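Local coordinates for protein 3-keto-5-aminohexanoate cleavage enzyme (Ralstonia eutropha, PDB 3C6C) that probably cleaves beta-keto acids such as 3-keto-5-aminohexanoate, using a divalent metal ion held in a TIM-barrel active site, at residues Q240-M254 with A257-N271. Sequence-based numbering, arbitrary orientation. Where two conformers were deposited one is given.
Sequences QWAAFGIGRDQMPMM and AALLGGNVRVGLEDN. With NI (nickel (II) ion), chain B.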
ATOM      1  N   GLN A 240     -14.802 -12.704  -9.206  1.00 19.07           N
ATOM      2  CA  GLN A 240     -15.105 -11.380  -9.748  1.00 19.65           C
ATOM      3  C   GLN A 240     -15.398 -10.470  -8.568  1.00 20.21           C
ATOM      4  O   GLN A 240     -15.994 -10.909  -7.571  1.00 20.87           O
ATOM      5  CB  GLN A 240     -16.315 -11.421 -10.691  1.00 18.69           C
ATOM      6  CG  GLN A 240     -16.026 -11.999 -12.051  1.00 21.63           C
ATOM      7  CD  GLN A 240     -15.006 -11.195 -12.827  1.00 21.29           C
ATOM      8  OE1 GLN A 240     -15.118  -9.978 -12.929  1.00 21.08           O
ATOM      9  NE2 GLN A 240     -14.010 -11.872 -13.393  1.00 22.91           N
ATOM     10  N   TRP A 241     -14.928  -9.225  -8.651  1.00 19.52           N
ATOM     11  CA  TRP A 241     -15.198  -8.239  -7.602  1.00 17.50           C
ATOM     12  C   TRP A 241     -15.627  -6.913  -8.194  1.00 18.80           C
ATOM     13  O   TRP A 241     -15.299  -6.572  -9.337  1.00 19.04           O
ATOM     14  CB  TRP A 241     -14.013  -8.044  -6.638  1.00 18.32           C
ATOM     15  CG  TRP A 241     -12.840  -7.382  -7.225  1.00 18.05           C
ATOM     16  CD1 TRP A 241     -11.842  -7.970  -7.931  1.00 21.83           C
ATOM     17  CD2 TRP A 241     -12.552  -5.979  -7.212  1.00 20.34           C
ATOM     18  NE1 TRP A 241     -10.934  -7.024  -8.350  1.00 19.29           N
ATOM     19  CE2 TRP A 241     -11.354  -5.792  -7.926  1.00 20.41           C
ATOM     20  CE3 TRP A 241     -13.194  -4.863  -6.670  1.00 17.67           C
ATOM     21  CZ2 TRP A 241     -10.784  -4.528  -8.117  1.00 17.65           C
ATOM     22  CZ3 TRP A 241     -12.604  -3.619  -6.829  1.00 18.68           C
ATOM     23  CH2 TRP A 241     -11.429  -3.461  -7.567  1.00 19.09           C
ATOM     24  N   ALA A 242     -16.397  -6.211  -7.389  1.00 18.89           N
ATOM     25  CA  ALA A 242     -16.866  -4.841  -7.681  1.00 18.13           C
ATOM     26  C   ALA A 242     -16.701  -3.976  -6.439  1.00 17.37           C
ATOM     27  O   ALA A 242     -16.482  -4.471  -5.346  1.00 19.54           O
ATOM     28  CB  ALA A 242     -18.311  -4.878  -8.125  1.00 17.67           C
ATOM     29  N   ALA A 243     -16.790  -2.672  -6.643  1.00 16.96           N
ATOM     30  CA  ALA A 243     -16.760  -1.710  -5.556  1.00 16.88           C
ATOM     31  C   ALA A 243     -17.611  -0.527  -5.976  1.00 17.81           C
ATOM     32  O   ALA A 243     -17.683  -0.208  -7.165  1.00 19.09           O
ATOM     33  CB  ALA A 243     -15.309  -1.271  -5.257  1.00 14.40           C
ATOM     34  N   PHE A 244     -18.306   0.060  -5.022  1.00 16.25           N
ATOM     35  CA  PHE A 244     -19.065   1.283  -5.315  1.00 15.97           C
ATOM     36  C   PHE A 244     -19.083   2.253  -4.149  1.00 17.34           C
ATOM     37  O   PHE A 244     -18.804   1.898  -3.029  1.00 18.01           O
ATOM     38  CB  PHE A 244     -20.476   0.914  -5.767  1.00 15.86           C
ATOM     39  CG  PHE A 244     -21.389   0.482  -4.663  1.00 17.32           C
ATOM     40  CD1 PHE A 244     -21.485  -0.837  -4.301  1.00 18.13           C
ATOM     41  CD2 PHE A 244     -22.186   1.412  -3.993  1.00 19.93           C
ATOM     42  CE1 PHE A 244     -22.337  -1.226  -3.314  1.00 17.57           C
ATOM     43  CE2 PHE A 244     -23.041   1.026  -2.975  1.00 22.47           C
ATOM     44  CZ  PHE A 244     -23.128  -0.301  -2.642  1.00 17.52           C
ATOM     45  N   GLY A 245     -19.367   3.499  -4.482  1.00 16.36           N
ATOM     46  CA  GLY A 245     -19.557   4.538  -3.520  1.00 17.34           C
ATOM     47  C   GLY A 245     -20.905   5.239  -3.623  1.00 16.80           C
ATOM     48  O   GLY A 245     -21.713   5.065  -4.546  1.00 17.40           O
ATOM     49  N   ILE A 246     -21.107   6.063  -2.630  1.00 19.04           N
ATOM     50  CA  ILE A 246     -22.364   6.771  -2.404  0.70 19.16           C
ATOM     51  C   ILE A 246     -22.194   8.266  -2.678  1.00 19.92           C
ATOM     52  O   ILE A 246     -21.133   8.841  -2.426  1.00 17.23           O
ATOM     53  CB  ILE A 246     -22.806   6.569  -0.923  0.70 22.16           C
ATOM     54  CG1 ILE A 246     -22.899   5.074  -0.565  0.70 24.96           C
ATOM     55  CG2 ILE A 246     -24.117   7.286  -0.639  0.70 22.57           C
ATOM     56  CD1 ILE A 246     -23.880   4.312  -1.414  0.70 31.80           C
ATOM     57  N   GLY A 247     -23.252   8.872  -3.186  1.00 19.58           N
ATOM     58  CA  GLY A 247     -23.275  10.306  -3.439  1.00 19.80           C
ATOM     59  C   GLY A 247     -22.135  10.781  -4.319  1.00 20.81           C
ATOM     60  O   GLY A 247     -21.921  10.276  -5.418  1.00 17.92           O
ATOM     61  N   ARG A 248     -21.379  11.744  -3.798  1.00 18.24           N
ATOM     62  CA  ARG A 248     -20.289  12.351  -4.561  0.70 19.03           C
ATOM     63  C   ARG A 248     -19.153  11.386  -4.817  1.00 19.06           C
ATOM     64  O   ARG A 248     -18.286  11.631  -5.681  1.00 17.77           O
ATOM     65  CB  ARG A 248     -19.770  13.622  -3.882  0.70 18.77           C
ATOM     66  CG  ARG A 248     -20.736  14.790  -4.063  0.70 23.27           C
ATOM     67  N   ASP A 249     -19.149  10.281  -4.069  1.00 18.41           N
ATOM     68  CA  ASP A 249     -18.151   9.233  -4.290  1.00 17.82           C
ATOM     69  C   ASP A 249     -18.522   8.178  -5.328  1.00 15.34           C
ATOM     70  O   ASP A 249     -17.717   7.337  -5.661  1.00 16.07           O
ATOM     71  CB  ASP A 249     -17.780   8.544  -2.983  1.00 16.70           C
ATOM     72  CG  ASP A 249     -16.970   9.458  -2.084  1.00 24.10           C
ATOM     73  OD1 ASP A 249     -16.111  10.188  -2.585  1.00 27.04           O
ATOM     74  OD2 ASP A 249     -17.232   9.455  -0.888  1.00 30.73           O
ATOM     75  N   GLN A 250     -19.703   8.287  -5.891  1.00 17.21           N
ATOM     76  CA  GLN A 250     -20.174   7.264  -6.832  1.00 15.85           C
ATOM     77  C   GLN A 250     -19.259   7.190  -8.061  1.00 14.96           C
ATOM     78  O   GLN A 250     -18.758   6.101  -8.419  1.00 17.70           O
ATOM     79  CB  GLN A 250     -21.606   7.554  -7.260  1.00 15.87           C
ATOM     80  CG  GLN A 250     -22.122   6.652  -8.406  1.00 15.11           C
ATOM     81  CD  GLN A 250     -23.616   6.826  -8.623  1.00 16.64           C
ATOM     82  OE1 GLN A 250     -24.054   7.797  -9.245  1.00 18.86           O
ATOM     83  NE2 GLN A 250     -24.411   5.891  -8.068  1.00 16.30           N
HETATM   84  N   MSE A 251     -19.069   8.327  -8.734  1.00 13.92           N
HETATM   85  CA  MSE A 251     -18.263   8.317  -9.986  1.00 15.27           C
HETATM   86  C   MSE A 251     -16.762   8.029  -9.732  1.00 16.66           C
HETATM   87  O   MSE A 251     -16.176   7.208 -10.440  1.00 18.30           O
HETATM   88  CB  MSE A 251     -18.496   9.569 -10.840  1.00 15.69           C
HETATM   89  CG  MSE A 251     -19.890   9.607 -11.453  1.00 18.27           C
HETATM   90 SE   MSE A 251     -20.384   8.103 -12.600  0.75 13.48          SE
HETATM   91  CE  MSE A 251     -22.301   8.269 -12.585  1.00 20.51           C
ATOM     92  N   PRO A 252     -16.138   8.682  -8.731  1.00 16.99           N
ATOM     93  CA  PRO A 252     -14.752   8.343  -8.373  1.00 17.16           C
ATOM     94  C   PRO A 252     -14.548   6.858  -8.072  1.00 16.77           C
ATOM     95  O   PRO A 252     -13.586   6.243  -8.547  1.00 15.02           O
ATOM     96  CB  PRO A 252     -14.498   9.222  -7.131  1.00 17.31           C
ATOM     97  CG  PRO A 252     -15.355  10.415  -7.403  1.00 18.77           C
ATOM     98  CD  PRO A 252     -16.628   9.804  -7.915  1.00 19.93           C
HETATM   99  N   MSE A 253     -15.449   6.259  -7.304  1.00 17.83           N
HETATM  100  CA  MSE A 253     -15.250   4.851  -6.954  1.00 18.66           C
HETATM  101  C   MSE A 253     -15.461   3.930  -8.151  1.00 17.73           C
HETATM  102  O   MSE A 253     -14.799   2.907  -8.292  1.00 17.11           O
HETATM  103  CB  MSE A 253     -16.098   4.419  -5.766  1.00 19.83           C
HETATM  104  CG  MSE A 253     -15.616   4.995  -4.415  1.00 21.76           C
HETATM  105 SE   MSE A 253     -13.756   4.759  -3.892  0.75 12.60          SE
HETATM  106  CE  MSE A 253     -12.950   6.211  -4.595  1.00 19.94           C
HETATM  107  N   MSE A 254     -16.372   4.317  -9.030  1.00 14.44           N
HETATM  108  CA  MSE A 254     -16.585   3.582 -10.286  1.00 15.41           C
HETATM  109  C   MSE A 254     -15.301   3.560 -11.129  1.00 15.77           C
HETATM  110  O   MSE A 254     -14.838   2.502 -11.586  1.00 16.34           O
HETATM  111  CB  MSE A 254     -17.745   4.226 -11.077  1.00 15.05           C
HETATM  112  CG  MSE A 254     -18.082   3.604 -12.462  1.00 15.49           C
HETATM  113 SE   MSE A 254     -16.967   4.249 -13.881  0.75 12.44          SE
HETATM  114  CE  MSE A 254     -17.243   6.150 -13.718  1.00 16.26           C
ATOM    115  N   ALA A 257     -12.494   1.503  -9.413  1.00 16.52           N
ATOM    116  CA  ALA A 257     -12.718   0.055  -9.569  1.00 16.80           C
ATOM    117  C   ALA A 257     -12.331  -0.397 -10.970  1.00 16.78           C
ATOM    118  O   ALA A 257     -11.610  -1.378 -11.135  1.00 18.51           O
ATOM    119  CB  ALA A 257     -14.169  -0.358  -9.236  1.00 15.12           C
ATOM    120  N   ALA A 258     -12.776   0.340 -11.982  1.00 16.46           N
ATOM    121  CA  ALA A 258     -12.460  -0.009 -13.380  1.00 16.31           C
ATOM    122  C   ALA A 258     -10.950  -0.096 -13.554  1.00 17.82           C
ATOM    123  O   ALA A 258     -10.433  -1.021 -14.180  1.00 17.33           O
ATOM    124  CB  ALA A 258     -13.068   0.989 -14.381  1.00 18.75           C
ATOM    125  N   LEU A 259     -10.263   0.874 -12.970  1.00 17.09           N
ATOM    126  CA  LEU A 259      -8.803   0.983 -13.116  1.00 16.83           C
ATOM    127  C   LEU A 259      -8.030  -0.190 -12.455  1.00 18.46           C
ATOM    128  O   LEU A 259      -6.905  -0.532 -12.860  1.00 20.44           O
ATOM    129  CB  LEU A 259      -8.308   2.311 -12.562  1.00 17.23           C
ATOM    130  CG  LEU A 259      -8.570   3.534 -13.459  1.00 16.30           C
ATOM    131  CD1 LEU A 259      -8.351   4.812 -12.639  1.00 19.04           C
ATOM    132  CD2 LEU A 259      -7.667   3.544 -14.719  1.00 16.90           C
ATOM    133  N   LEU A 260      -8.662  -0.806 -11.475  1.00 17.21           N
ATOM    134  CA  LEU A 260      -8.033  -1.852 -10.612  1.00 17.30           C
ATOM    135  C   LEU A 260      -8.468  -3.269 -10.971  1.00 18.46           C
ATOM    136  O   LEU A 260      -8.081  -4.237 -10.310  1.00 19.22           O
ATOM    137  CB  LEU A 260      -8.275  -1.540  -9.130  1.00 20.44           C
ATOM    138  CG  LEU A 260      -7.455  -0.357  -8.580  1.00 17.52           C
ATOM    139  CD1 LEU A 260      -7.924  -0.069  -7.138  1.00 19.18           C
ATOM    140  CD2 LEU A 260      -5.922  -0.621  -8.693  1.00 21.83           C
ATOM    141  N   GLY A 261      -9.265  -3.366 -12.028  1.00 17.46           N
ATOM    142  CA  GLY A 261      -9.751  -4.653 -12.564  1.00 19.19           C
ATOM    143  C   GLY A 261     -11.062  -5.162 -12.009  1.00 18.04           C
ATOM    144  O   GLY A 261     -11.476  -6.318 -12.235  1.00 20.85           O
ATOM    145  N   GLY A 262     -11.726  -4.276 -11.281  1.00 16.25           N
ATOM    146  CA  GLY A 262     -13.058  -4.574 -10.707  1.00 17.35           C
ATOM    147  C   GLY A 262     -14.201  -4.165 -11.605  1.00 18.43           C
ATOM    148  O   GLY A 262     -14.038  -3.479 -12.612  1.00 17.64           O
ATOM    149  N   ASN A 263     -15.367  -4.684 -11.260  1.00 15.04           N
ATOM    150  CA  ASN A 263     -16.599  -4.269 -11.903  1.00 16.56           C
ATOM    151  C   ASN A 263     -17.188  -3.121 -11.108  1.00 17.31           C
ATOM    152  O   ASN A 263     -16.650  -2.739 -10.076  1.00 16.06           O
ATOM    153  CB  ASN A 263     -17.523  -5.458 -12.008  1.00 17.12           C
ATOM    154  CG  ASN A 263     -16.886  -6.557 -12.836  1.00 17.86           C
ATOM    155  OD1 ASN A 263     -16.486  -6.317 -13.974  1.00 17.16           O
ATOM    156  ND2 ASN A 263     -16.680  -7.727 -12.228  1.00 17.21           N
ATOM    157  N   VAL A 264     -18.258  -2.544 -11.645  1.00 16.24           N
ATOM    158  CA  VAL A 264     -18.766  -1.260 -11.178  1.00 15.67           C
ATOM    159  C   VAL A 264     -20.268  -1.214 -10.998  1.00 16.57           C
ATOM    160  O   VAL A 264     -20.998  -2.061 -11.480  1.00 15.23           O
ATOM    161  CB  VAL A 264     -18.320  -0.086 -12.119  1.00 16.00           C
ATOM    162  CG1 VAL A 264     -16.788  -0.165 -12.353  1.00 17.01           C
ATOM    163  CG2 VAL A 264     -19.082  -0.078 -13.431  1.00 14.56           C
ATOM    164  N   ARG A 265     -20.699  -0.169 -10.284  1.00 14.89           N
ATOM    165  CA  ARG A 265     -22.101   0.049  -9.968  1.00 16.79           C
ATOM    166  C   ARG A 265     -22.379   1.546  -9.851  1.00 17.62           C
ATOM    167  O   ARG A 265     -21.605   2.307  -9.255  1.00 17.65           O
ATOM    168  CB  ARG A 265     -22.474  -0.716  -8.687  1.00 16.64           C
ATOM    169  CG  ARG A 265     -23.706  -0.229  -7.963  1.00 17.65           C
ATOM    170  CD  ARG A 265     -24.185  -1.188  -6.921  1.00 18.65           C
ATOM    171  NE  ARG A 265     -24.971  -0.508  -5.896  1.00 17.11           N
ATOM    172  CZ  ARG A 265     -25.738  -1.108  -5.009  1.00 15.94           C
ATOM    173  NH1 ARG A 265     -25.869  -2.427  -5.030  1.00 19.45           N
ATOM    174  NH2 ARG A 265     -26.333  -0.397  -4.084  1.00 18.47           N
ATOM    175  N   VAL A 266     -23.476   1.928 -10.482  1.00 15.48           N
ATOM    176  CA  VAL A 266     -24.090   3.230 -10.310  1.00 16.57           C
ATOM    177  C   VAL A 266     -25.583   3.088 -10.079  1.00 16.74           C
ATOM    178  O   VAL A 266     -26.094   1.977  -9.969  1.00 17.54           O
ATOM    179  CB  VAL A 266     -23.775   4.187 -11.513  1.00 19.12           C
ATOM    180  CG1 VAL A 266     -22.237   4.404 -11.647  1.00 14.94           C
ATOM    181  CG2 VAL A 266     -24.388   3.725 -12.849  1.00 15.90           C
ATOM    182  N   GLY A 267     -26.268   4.229  -9.995  1.00 17.43           N
ATOM    183  CA  GLY A 267     -27.719   4.226  -9.801  1.00 17.00           C
ATOM    184  C   GLY A 267     -28.256   5.110  -8.704  1.00 16.69           C
ATOM    185  O   GLY A 267     -27.549   5.505  -7.801  1.00 17.56           O
ATOM    186  N   LEU A 268     -29.565   5.345  -8.786  1.00 17.12           N
ATOM    187  CA  LEU A 268     -30.269   6.219  -7.847  1.00 16.47           C
ATOM    188  C   LEU A 268     -30.340   5.649  -6.422  1.00 17.32           C
ATOM    189  O   LEU A 268     -30.616   6.385  -5.474  1.00 17.99           O
ATOM    190  CB  LEU A 268     -31.674   6.558  -8.367  1.00 16.12           C
ATOM    191  CG  LEU A 268     -31.739   7.363  -9.661  1.00 16.02           C
ATOM    192  CD1 LEU A 268     -33.208   7.541 -10.067  1.00 15.16           C
ATOM    193  CD2 LEU A 268     -31.034   8.699  -9.477  1.00 17.92           C
ATOM    194  N   GLU A 269     -30.101   4.339  -6.293  1.00 17.80           N
ATOM    195  CA  GLU A 269     -30.006   3.709  -4.978  1.00 16.39           C
ATOM    196  C   GLU A 269     -28.888   4.362  -4.164  1.00 18.75           C
ATOM    197  O   GLU A 269     -28.969   4.497  -2.937  1.00 17.98           O
ATOM    198  CB  GLU A 269     -29.762   2.191  -5.093  1.00 17.18           C
ATOM    199  CG  GLU A 269     -29.461   1.534  -3.762  1.00 16.93           C
ATOM    200  CD  GLU A 269     -29.652   0.024  -3.795  1.00 21.47           C
ATOM    201  OE1 GLU A 269     -30.274  -0.506  -4.739  1.00 20.92           O
ATOM    202  OE2 GLU A 269     -29.163  -0.633  -2.867  1.00 20.76           O
ATOM    203  N   ASP A 270     -27.847   4.794  -4.868  1.00 17.61           N
ATOM    204  CA  ASP A 270     -26.581   5.224  -4.255  1.00 17.46           C
ATOM    205  C   ASP A 270     -26.304   6.730  -4.324  1.00 16.71           C
ATOM    206  O   ASP A 270     -25.510   7.248  -3.559  1.00 16.90           O
ATOM    207  CB  ASP A 270     -25.390   4.514  -4.903  1.00 19.15           C
ATOM    208  CG  ASP A 270     -25.471   3.019  -4.814  1.00 17.60           C
ATOM    209  OD1 ASP A 270     -26.043   2.498  -3.818  1.00 19.21           O
ATOM    210  OD2 ASP A 270     -24.943   2.353  -5.751  1.00 19.00           O
ATOM    211  N   ASN A 271     -26.963   7.393  -5.261  1.00 16.00           N
ATOM    212  CA  ASN A 271     -26.734   8.793  -5.560  1.00 19.29           C
ATOM    213  C   ASN A 271     -27.861   9.353  -6.387  1.00 17.18           C
ATOM    214  O   ASN A 271     -28.186   8.798  -7.424  1.00 17.31           O
ATOM    215  CB  ASN A 271     -25.429   8.938  -6.363  1.00 16.96           C
ATOM    216  CG  ASN A 271     -25.269  10.322  -6.956  1.00 19.06           C
ATOM    217  OD1 ASN A 271     -25.466  11.334  -6.269  1.00 16.37           O
ATOM    218  ND2 ASN A 271     -24.900  10.373  -8.211  1.00 20.53           N
TER
HETATM  219 NI    NI B 298     -29.344  -2.786  -2.466  0.70 21.29          NI
HETATM  220  O   HOH W   1     -13.189  -8.558 -11.230  1.00 20.23           O
HETATM  221  O   HOH W   2      -8.478  -7.457 -10.016  1.00 30.36           O
HETATM  222  O   HOH W   3     -18.651   1.467  -9.001  1.00 11.60           O
HETATM  223  O   HOH W   4     -19.786   3.720  -7.480  1.00 12.93           O
HETATM  224  O   HOH W   5     -22.872   3.759  -6.762  1.00 13.99           O
HETATM  225  O   HOH W   6     -26.975  -3.000  -2.171  1.00 24.33           O
HETATM  226  O   HOH W   7     -29.205  -1.865  -0.485  1.00 33.59           O
HETATM  227  O   HOH W   8     -29.204  -4.585  -1.391  1.00 24.14           O
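A beta-alpha-beta crossover of the TIM barrel brings strands 240-244 and 264-266 side by side, with helix 250-260 packed over them. At the N-terminal end of the strand pair Asn263 N donates to Trp241 O (2.7 Å), and Asn263 ND2 reaches Gln240 OE1 in its carbonyl plane (2.8 Å); Asn263 OD1 accepts from Ile25 N of strand 23-29. Farther along the strands diverge, and a water bridges Ala243 O and Arg265 N. The Schellman turn at Gly261 sets Gly262 CA over one face of Trp241, 3.5 Å from the centroid of its six-membered ring. From helix 250-260, Met254 CG packs on Val264 CB (3.7 Å). At the other end the extended Arg265 lies flat on the Phe244 ring, planes 14° apart, a cation-pi stack. Its NE and NH2 grip Asp270 side-on, one bond to each carboxylate oxygen through the syn lone pairs, which holds guanidinium and carboxylate nearly coplanar and fixes their rotation; NH2 also makes a weak bond to Glu269 OE2, a nickel ligand (2.2 Å). Gln250, with CG anti to its backbone N (chi1 171°), stretches from the helix to the 267-271 turn: NE2 donates to Gly267 O (3.2 Å), while OE1 accepts from Asn271 ND2, which also bonds Tyr273 O. Gly247 N to Asp270 O (2.8 Å) ties the loops together. His66 and His68 complete the nickel's protein ligands; Arg265, whose NH1 donates to a nickel-bound water (3.1 Å), is second shell, held in place by Asp270, at the C-terminal mouth typical of TIM-barrel active sites.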